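Local coordinates for prolyl 4-hydroxylase alpha subunit Fe(2+) 2OG dioxygenase domain-containing protein (Burkholderia ambifaria, PDB 3W21) that is probably a 2-oxoglutarate-dependent dioxygenase of the prolyl 4-hydroxylase type, binding 2-oxoglutarate and, in this crystal, a zinc ion at its metal site, at residues A25-L30 with L237-S242; G180-Q185 with R256-F261. All coordinates share one frame; numbering follows the deposited sequence.

Contact 1: A25-L30 with L237-S242; sequences AAIHAL and LTLFQS. With AKG (2-oxoglutaric acid), chain D.
Leu30 and Leu239 carry the apolar part of this contact. Their side chains cross at about a right angle, and the methyl CD1 of Leu30 presses on CB of Leu239 at 3.5 Å, closer than usual for two carbons. In both leucines CG lies beside the backbone N and anti to the carbonyl carbon (chi1 -68° in Leu30, -64° in Leu239). Leu239 thereby carries CD1 into the helix side, where it meets CB of Ala26 at 4.1 Å and, more loosely, CG1 of Ile27 at 4.3 Å.

Polar bonding plays no part between the segments: no hydrogen bond joins 25-30 to 237-242. Within the helix, Leu30 N donates to Ala26 O at 2.9 Å, an ordinary i to i-4 bond. Near the end of the strand, the aliphatic part of Gln241 approaches Leu30, with CG 4.3 Å from Leu30 CD2.

The ligand contact lies across the strand. CB of Phe240 leaves the backbone away from the helix, and the ring turns its edge to 2-oxoglutarate, with CZ 3.7 Å from O2 of the ligand's C1 carboxylate. His246, a zinc ligand, packs edge-to-face with the same ring.

The helix and strand segments run nearly parallel, at 19°, with their axes 9.1 Å apart. With Ala26 and Leu30 pointing toward the strand and Ala26 also on Ile38 and Met40, helix 23-31 lies against one face of the sheet, in which strand 236-241 is hydrogen-bonded between strands 37-41 and 178-183; Phe116 of helix 111-120 packs on both Ile27 and Leu239.

Contact 2: G180-Q185 with R256-F261; sequences GFLTIQ and RTMGLF. With AKG (2-oxoglutaric acid), chain D.
Phe181 and Thr257 meet beside 2-oxoglutarate, on a tightly packed face of two antiparallel strands. Phe181 CG stands between the backbone N and the carbonyl carbon (chi1 68°), which lays the ring against the ligand: C4 of 2-oxoglutarate sits over one face, offset toward the rim, 3.3 Å from CD2. Thr257 CG2 approaches CD1 of this ring obliquely at 4.0 Å, while Thr257 OG1 donates to the ligand's O4 at 2.8 Å. Arg141, Tyr143 and Arg255 also hydrogen-bond the ligand. Farther along, Phe261 brings CZ to 3.1 Å from the ligand's O1.

Backbone pairing is regular through this part: Gly180 and Leu260 form a hydrogen-bonded pair, as do Leu182 and Met258, with both bonds made in each. Between them Phe181 faces Gly259 at a CA-CA distance of 4.1 Å, the short spacing of a non-hydrogen-bonded pair.

Toward the partly exposed end the register slips. The backbone N atoms of Ile184 and Gln185 both donate to Arg256 O, reaching it from the same face of its carbonyl plane, and the Ile184 bond is the shorter (N to O 2.8 Å). The Arg256 chain bends at chi3 (-62°), which brings one face of its guanidinium against Ile184 CG2; the guanidinium plane is 86° from the Gln185 amide. Trp52 adds a cation-pi contact. On the same face as Arg256, CE of selenomethionine Met258 packs on Ile184 CG1 at 3.7 Å.

Ile184 and Gln185, both facing Arg256, make a classic beta bulge; the strands themselves form part of the 2-oxoglutarate pocket in what is probably the double-stranded beta-helix fold of this dioxygenase family.

Overall arrangement
Both contacts are buried and belong to the same mixed sheet, where strands 236-241 and 178-183 are neighbours: Thr238 N lies 2.8 Å from Phe181 O, a probable hydrogen bond, and Leu239 CD2 packs on Gly180 CA. Their centres are 14 Å apart. Contact 1 backs the sheet with a helix through apolar side chains and buries 240 Å². Contact 2 joins two strands of the sheet by backbone bonds and buries 580 Å², with a partly exposed, polar edge at Gln185 and Arg256. Both reach 2-oxoglutarate, contact 1 through a ring edge and contact 2 through a ring face and a hydroxyl.

Contact 1: A25-L30 with L237-S242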
ATOM      1  N   ALA A  25       1.067 -20.347 -26.286  1.00 27.86           N
ATOM      2  CA  ALA A  25      -0.038 -20.974 -26.995  1.00 26.96           C
ATOM      3  C   ALA A  25      -1.134 -21.483 -26.015  1.00 27.72           C
ATOM      4  O   ALA A  25      -2.335 -21.285 -26.257  1.00 25.51           O
ATOM      5  CB  ALA A  25       0.447 -22.100 -27.908  1.00 31.33           C
ATOM      6  N   ALA A  26      -0.724 -22.076 -24.894  1.00 32.77           N
ATOM      7  CA  ALA A  26      -1.683 -22.596 -23.912  1.00 27.62           C
ATOM      8  C   ALA A  26      -2.472 -21.392 -23.342  1.00 27.93           C
ATOM      9  O   ALA A  26      -3.711 -21.454 -23.198  1.00 29.94           O
ATOM     10  CB  ALA A  26      -0.913 -23.290 -22.806  1.00 31.41           C
ATOM     11  N   ILE A  27      -1.743 -20.301 -23.031  1.00 27.43           N
ATOM     12  CA  ILE A  27      -2.339 -19.127 -22.422  1.00 29.47           C
ATOM     13  C   ILE A  27      -3.316 -18.531 -23.432  1.00 33.08           C
ATOM     14  O   ILE A  27      -4.455 -18.184 -23.079  1.00 27.42           O
ATOM     15  CB  ILE A  27      -1.260 -18.133 -21.982  1.00 28.83           C
ATOM     16  CG1 ILE A  27      -0.682 -18.653 -20.695  1.00 31.52           C
ATOM     17  CG2 ILE A  27      -1.888 -16.746 -21.694  1.00 28.02           C
ATOM     18  CD1 ILE A  27       0.708 -18.227 -20.399  1.00 36.89           C
ATOM     19  N   HIS A  28      -2.898 -18.426 -24.705  1.00 30.88           N
ATOM     20  CA  HIS A  28      -3.804 -17.879 -25.722  1.00 29.43           C
ATOM     21  C   HIS A  28      -5.041 -18.756 -25.856  1.00 30.19           C
ATOM     22  O   HIS A  28      -6.129 -18.251 -26.005  1.00 30.91           O
ATOM     23  CB  HIS A  28      -3.113 -17.753 -27.095  1.00 34.48           C
ATOM     24  CG  HIS A  28      -4.086 -17.504 -28.212  1.00 43.44           C
ATOM     25  ND1 HIS A  28      -4.532 -16.266 -28.513  1.00 48.25           N
ATOM     26  CD2 HIS A  28      -4.794 -18.395 -29.038  1.00 47.51           C
ATOM     27  CE1 HIS A  28      -5.451 -16.352 -29.506  1.00 50.86           C
ATOM     28  NE2 HIS A  28      -5.616 -17.654 -29.814  1.00 52.09           N
ATOM     29  N   ALA A  29      -4.915 -20.084 -25.839  1.00 25.99           N
ATOM     30  CA  ALA A  29      -6.130 -20.903 -25.946  1.00 27.85           C
ATOM     31  C   ALA A  29      -7.067 -20.685 -24.768  1.00 28.91           C
ATOM     32  O   ALA A  29      -8.282 -20.680 -24.921  1.00 25.22           O
ATOM     33  CB  ALA A  29      -5.759 -22.385 -26.033  1.00 26.38           C
ATOM     34  N   LEU A  30      -6.509 -20.609 -23.561  1.00 26.88           N
ATOM     35  CA  LEU A  30      -7.375 -20.249 -22.413  1.00 27.96           C
ATOM     36  C   LEU A  30      -8.030 -18.887 -22.566  1.00 27.33           C
ATOM     37  O   LEU A  30      -9.238 -18.746 -22.377  1.00 29.06           O
ATOM     38  CB  LEU A  30      -6.592 -20.299 -21.095  1.00 24.06           C
ATOM     39  CG  LEU A  30      -6.208 -21.715 -20.750  1.00 27.80           C
ATOM     40  CD1 LEU A  30      -5.027 -21.734 -19.780  1.00 27.09           C
ATOM     41  CD2 LEU A  30      -7.441 -22.423 -20.171  1.00 26.71           C
ATOM     42  N   LEU A 237       2.624 -27.794 -14.640  1.00 28.95           N
ATOM     43  CA  LEU A 237       2.017 -26.487 -14.485  1.00 27.13           C
ATOM     44  C   LEU A 237       0.548 -26.597 -14.847  1.00 29.01           C
ATOM     45  O   LEU A 237       0.232 -27.009 -15.954  1.00 27.38           O
ATOM     46  CB  LEU A 237       2.656 -25.482 -15.459  1.00 27.67           C
ATOM     47  CG  LEU A 237       1.980 -24.090 -15.635  1.00 29.97           C
ATOM     48  CD1 LEU A 237       2.099 -23.271 -14.341  1.00 29.77           C
ATOM     49  CD2 LEU A 237       2.608 -23.326 -16.802  1.00 28.88           C
ATOM     50  N   THR A 238      -0.352 -26.175 -13.947  1.00 26.35           N
ATOM     51  CA  THR A 238      -1.730 -26.209 -14.254  1.00 24.77           C
ATOM     52  C   THR A 238      -2.230 -24.747 -14.469  1.00 28.88           C
ATOM     53  O   THR A 238      -2.112 -23.873 -13.582  1.00 24.93           O
ATOM     54  CB  THR A 238      -2.468 -26.813 -13.080  1.00 27.76           C
ATOM     55  OG1 THR A 238      -1.942 -28.112 -12.877  1.00 30.46           O
ATOM     56  CG2 THR A 238      -4.017 -26.888 -13.340  1.00 26.80           C
ATOM     57  N   LEU A 239      -2.789 -24.517 -15.639  1.00 26.49           N
ATOM     58  CA  LEU A 239      -3.320 -23.215 -16.055  1.00 23.07           C
ATOM     59  C   LEU A 239      -4.860 -23.429 -16.201  1.00 23.33           C
ATOM     60  O   LEU A 239      -5.321 -24.422 -16.796  1.00 27.90           O
ATOM     61  CB  LEU A 239      -2.720 -22.860 -17.416  1.00 27.97           C
ATOM     62  CG  LEU A 239      -1.206 -22.663 -17.372  1.00 27.01           C
ATOM     63  CD1 LEU A 239      -0.734 -22.494 -18.814  1.00 30.07           C
ATOM     64  CD2 LEU A 239      -0.935 -21.417 -16.515  1.00 27.53           C
ATOM     65  N   PHE A 240      -5.645 -22.515 -15.659  1.00 22.64           N
ATOM     66  CA  PHE A 240      -7.099 -22.698 -15.693  1.00 24.75           C
ATOM     67  C   PHE A 240      -7.838 -21.381 -15.529  1.00 25.31           C
ATOM     68  O   PHE A 240      -7.263 -20.398 -15.050  1.00 24.24           O
ATOM     69  CB  PHE A 240      -7.531 -23.674 -14.582  1.00 26.36           C
ATOM     70  CG  PHE A 240      -7.319 -23.129 -13.166  1.00 24.34           C
ATOM     71  CD1 PHE A 240      -6.069 -23.152 -12.579  1.00 28.67           C
ATOM     72  CD2 PHE A 240      -8.416 -22.647 -12.419  1.00 28.16           C
ATOM     73  CE1 PHE A 240      -5.850 -22.654 -11.290  1.00 28.26           C
ATOM     74  CE2 PHE A 240      -8.197 -22.150 -11.143  1.00 27.82           C
ATOM     75  CZ  PHE A 240      -6.939 -22.176 -10.574  1.00 27.58           C
ATOM     76  N   GLN A 241      -9.131 -21.381 -15.916  1.00 25.74           N
ATOM     77  CA  GLN A 241      -9.965 -20.179 -15.846  1.00 24.51           C
ATOM     78  C   GLN A 241     -10.468 -20.139 -14.377  1.00 22.34           C
ATOM     79  O   GLN A 241     -11.257 -21.021 -13.938  1.00 27.82           O
ATOM     80  CB  GLN A 241     -11.133 -20.310 -16.815  1.00 23.82           C
ATOM     81  CG  GLN A 241     -10.656 -20.276 -18.266  1.00 24.19           C
ATOM     82  CD  GLN A 241     -11.751 -19.939 -19.287  1.00 26.21           C
ATOM     83  OE1 GLN A 241     -11.788 -20.507 -20.397  1.00 29.20           O
ATOM     84  NE2 GLN A 241     -12.679 -19.085 -18.902  1.00 23.12           N
ATOM     85  N   SER A 242      -9.942 -19.206 -13.603  1.00 22.93           N
ATOM     86  CA  SER A 242     -10.125 -19.224 -12.130  1.00 22.47           C
ATOM     87  C   SER A 242     -11.519 -18.718 -11.695  1.00 23.57           C
ATOM     88  O   SER A 242     -11.879 -18.837 -10.508  1.00 23.52           O
ATOM     89  CB  SER A 242      -9.015 -18.408 -11.450  1.00 23.57           C
ATOM     90  OG  SER A 242      -9.163 -17.015 -11.853  1.00 25.15           O
TER
HETATM   91  C1  AKG D 302      -5.459 -21.262  -7.149  1.00 59.94           C
HETATM   92  O1  AKG D 302      -6.291 -20.317  -7.112  1.00 61.09           O
HETATM   93  O2  AKG D 302      -4.506 -21.300  -7.977  1.00 47.17           O
HETATM   94  C2  AKG D 302      -5.662 -22.360  -6.180  1.00 65.41           C
HETATM   95  O5  AKG D 302      -6.792 -22.712  -5.853  1.00 61.69           O
HETATM   96  C3  AKG D 302      -4.475 -23.054  -5.559  1.00 64.06           C
HETATM   97  C4  AKG D 302      -3.820 -24.004  -6.563  1.00 61.49           C
HETATM   98  C5  AKG D 302      -2.665 -24.685  -5.861  1.00 63.92           C
HETATM   99  O3  AKG D 302      -2.738 -25.929  -5.780  1.00 68.88           O
HETATM  100  O4  AKG D 302      -1.702 -24.012  -5.377  1.00 57.86           O

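Contact 2: G180-Q185 with R256-F261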
ATOM      1  N   GLY A 180      -2.400 -19.964 -12.441  1.00 25.83           N
ATOM      2  CA  GLY A 180      -1.346 -20.849 -12.956  1.00 29.89           C
ATOM      3  C   GLY A 180      -0.567 -21.284 -11.714  1.00 29.94           C
ATOM      4  O   GLY A 180      -0.119 -20.424 -10.895  1.00 29.24           O
ATOM      5  N   PHE A 181      -0.420 -22.599 -11.564  1.00 29.30           N
ATOM      6  CA  PHE A 181       0.390 -23.094 -10.475  1.00 30.42           C
ATOM      7  C   PHE A 181       1.230 -24.289 -10.916  1.00 29.46           C
ATOM      8  O   PHE A 181       0.751 -25.184 -11.584  1.00 29.84           O
ATOM      9  CB  PHE A 181      -0.418 -23.367  -9.185  1.00 28.33           C
ATOM     10  CG  PHE A 181      -1.410 -24.540  -9.263  1.00 31.76           C
ATOM     11  CD1 PHE A 181      -1.021 -25.851  -8.908  1.00 29.32           C
ATOM     12  CD2 PHE A 181      -2.731 -24.341  -9.698  1.00 30.55           C
ATOM     13  CE1 PHE A 181      -1.945 -26.920  -8.936  1.00 32.94           C
ATOM     14  CE2 PHE A 181      -3.662 -25.432  -9.759  1.00 31.53           C
ATOM     15  CZ  PHE A 181      -3.284 -26.714  -9.354  1.00 28.52           C
ATOM     16  N   LEU A 182       2.490 -24.262 -10.480  1.00 29.83           N
ATOM     17  CA  LEU A 182       3.440 -25.328 -10.727  1.00 27.79           C
ATOM     18  C   LEU A 182       3.489 -26.156  -9.474  1.00 27.95           C
ATOM     19  O   LEU A 182       3.704 -25.624  -8.387  1.00 27.70           O
ATOM     20  CB  LEU A 182       4.811 -24.662 -10.946  1.00 28.22           C
ATOM     21  CG  LEU A 182       6.005 -25.589 -11.055  1.00 27.98           C
ATOM     22  CD1 LEU A 182       5.703 -26.664 -12.086  1.00 29.45           C
ATOM     23  CD2 LEU A 182       7.270 -24.726 -11.366  1.00 25.31           C
ATOM     24  N   THR A 183       3.300 -27.465  -9.608  1.00 29.72           N
ATOM     25  CA  THR A 183       3.411 -28.360  -8.449  1.00 31.08           C
ATOM     26  C   THR A 183       4.881 -28.759  -8.262  1.00 33.68           C
ATOM     27  O   THR A 183       5.557 -29.144  -9.235  1.00 34.93           O
ATOM     28  CB  THR A 183       2.508 -29.625  -8.612  1.00 32.84           C
ATOM     29  OG1 THR A 183       1.105 -29.231  -8.600  1.00 35.72           O
ATOM     30  CG2 THR A 183       2.688 -30.534  -7.436  1.00 34.74           C
ATOM     31  N   ILE A 184       5.352 -28.645  -7.024  1.00 34.45           N
ATOM     32  CA  ILE A 184       6.723 -28.960  -6.695  1.00 37.77           C
ATOM     33  C   ILE A 184       6.822 -30.283  -5.928  1.00 39.10           C
ATOM     34  O   ILE A 184       7.707 -31.046  -6.226  1.00 41.26           O
ATOM     35  CB  ILE A 184       7.426 -27.852  -5.848  1.00 37.44           C
ATOM     36  CG1 ILE A 184       7.620 -26.577  -6.664  1.00 34.48           C
ATOM     37  CG2 ILE A 184       8.800 -28.350  -5.344  1.00 36.10           C
ATOM     38  CD1 ILE A 184       8.271 -26.749  -8.023  1.00 30.32           C
ATOM     39  N   GLN A 185       5.920 -30.503  -4.952  1.00 35.71           N
ATOM     40  CA  GLN A 185       5.817 -31.737  -4.180  1.00 38.84           C
ATOM     41  C   GLN A 185       4.336 -32.062  -3.931  1.00 39.81           C
ATOM     42  O   GLN A 185       3.535 -31.183  -3.508  1.00 39.59           O
ATOM     43  CB  GLN A 185       6.616 -31.611  -2.849  1.00 43.67           C
ATOM     44  CG  GLN A 185       6.377 -32.750  -1.835  1.00 40.86           C
ATOM     45  CD  GLN A 185       7.096 -32.615  -0.484  1.00 48.39           C
ATOM     46  OE1 GLN A 185       7.586 -33.609   0.032  1.00 55.00           O
ATOM     47  NE2 GLN A 185       7.127 -31.417   0.104  1.00 38.88           N
ATOM     48  N   ARG A 256       3.531 -29.006  -1.977  1.00 37.43           N
ATOM     49  CA  ARG A 256       4.133 -27.700  -2.238  1.00 40.27           C
ATOM     50  C   ARG A 256       3.834 -27.251  -3.687  1.00 37.62           C
ATOM     51  O   ARG A 256       3.965 -28.040  -4.627  1.00 36.21           O
ATOM     52  CB  ARG A 256       5.654 -27.745  -1.973  1.00 36.82           C
ATOM     53  CG  ARG A 256       5.999 -27.812  -0.498  1.00 40.26           C
ATOM     54  CD  ARG A 256       7.486 -27.637  -0.282  1.00 41.99           C
ATOM     55  NE  ARG A 256       8.256 -28.698  -0.916  1.00 45.94           N
ATOM     56  CZ  ARG A 256       9.445 -28.490  -1.468  1.00 45.59           C
ATOM     57  NH1 ARG A 256       9.965 -27.269  -1.459  1.00 49.09           N
ATOM     58  NH2 ARG A 256      10.101 -29.493  -2.030  1.00 44.78           N
ATOM     59  N   THR A 257       3.392 -26.000  -3.823  1.00 36.16           N
ATOM     60  CA  THR A 257       3.139 -25.358  -5.135  1.00 36.71           C
ATOM     61  C   THR A 257       3.605 -23.906  -5.139  1.00 31.98           C
ATOM     62  O   THR A 257       3.885 -23.330  -4.079  1.00 34.90           O
ATOM     63  CB  THR A 257       1.633 -25.331  -5.523  1.00 34.12           C
ATOM     64  OG1 THR A 257       0.923 -24.509  -4.599  1.00 39.62           O
ATOM     65  CG2 THR A 257       1.009 -26.756  -5.575  1.00 34.62           C
HETATM   66  N   MSE A 258       3.677 -23.315  -6.334  1.00 28.06           N
HETATM   67  CA  MSE A 258       4.014 -21.911  -6.495  1.00 29.54           C
HETATM   68  C   MSE A 258       2.932 -21.417  -7.424  1.00 28.51           C
HETATM   69  O   MSE A 258       2.728 -22.068  -8.440  1.00 28.40           O
HETATM   70  CB  MSE A 258       5.225 -22.006  -7.437  1.00 30.27           C
HETATM   71  CG  MSE A 258       6.366 -21.141  -7.082  1.00 42.39           C
HETATM   72 SE   MSE A 258       7.790 -21.922  -8.240  1.00 39.29          SE
HETATM   73  CE  MSE A 258       8.406 -22.967  -6.755  1.00 29.91           C
ATOM     74  N   GLY A 259       2.342 -20.239  -7.203  1.00 28.40           N
ATOM     75  CA  GLY A 259       1.219 -19.860  -8.079  1.00 30.51           C
ATOM     76  C   GLY A 259       1.156 -18.372  -8.341  1.00 31.68           C
ATOM     77  O   GLY A 259       1.729 -17.576  -7.612  1.00 29.86           O
ATOM     78  N   LEU A 260       0.410 -17.997  -9.366  1.00 27.72           N
ATOM     79  CA  LEU A 260       0.039 -16.614  -9.554  1.00 28.82           C
ATOM     80  C   LEU A 260      -1.222 -16.604 -10.444  1.00 26.07           C
ATOM     81  O   LEU A 260      -1.701 -17.662 -10.800  1.00 25.65           O
ATOM     82  CB  LEU A 260       1.220 -15.862 -10.166  1.00 31.20           C
ATOM     83  CG  LEU A 260       1.644 -15.810 -11.653  1.00 37.38           C
ATOM     84  CD1 LEU A 260       3.161 -15.573 -11.893  1.00 31.67           C
ATOM     85  CD2 LEU A 260       1.042 -16.767 -12.649  1.00 36.96           C
ATOM     86  N   PHE A 261      -1.758 -15.412 -10.726  1.00 25.74           N
ATOM     87  CA  PHE A 261      -2.879 -15.280 -11.609  1.00 25.29           C
ATOM     88  C   PHE A 261      -2.548 -14.314 -12.744  1.00 24.52           C
ATOM     89  O   PHE A 261      -1.716 -13.438 -12.601  1.00 26.74           O
ATOM     90  CB  PHE A 261      -4.077 -14.716 -10.801  1.00 24.34           C
ATOM     91  CG  PHE A 261      -4.605 -15.668  -9.747  1.00 25.08           C
ATOM     92  CD1 PHE A 261      -5.674 -16.526 -10.054  1.00 23.90           C
ATOM     93  CD2 PHE A 261      -4.075 -15.675  -8.464  1.00 26.21           C
ATOM     94  CE1 PHE A 261      -6.204 -17.360  -9.121  1.00 26.56           C
ATOM     95  CE2 PHE A 261      -4.615 -16.532  -7.479  1.00 31.25           C
ATOM     96  CZ  PHE A 261      -5.681 -17.381  -7.817  1.00 27.60           C
TER
HETATM   97  C1  AKG D 302      -5.459 -21.262  -7.149  1.00 59.94           C
HETATM   98  O1  AKG D 302      -6.291 -20.317  -7.112  1.00 61.09           O
HETATM   99  O2  AKG D 302      -4.506 -21.300  -7.977  1.00 47.17           O
HETATM  100  C2  AKG D 302      -5.662 -22.360  -6.180  1.00 65.41           C
HETATM  101  O5  AKG D 302      -6.792 -22.712  -5.853  1.00 61.69           O
HETATM  102  C3  AKG D 302      -4.475 -23.054  -5.559  1.00 64.06           C
HETATM  103  C4  AKG D 302      -3.820 -24.004  -6.563  1.00 61.49           C
HETATM  104  C5  AKG D 302      -2.665 -24.685  -5.861  1.00 63.92           C
HETATM  105  O3  AKG D 302      -2.738 -25.929  -5.780  1.00 68.88           O
HETATM  106  O4  AKG D 302      -1.702 -24.012  -5.377  1.00 57.86           O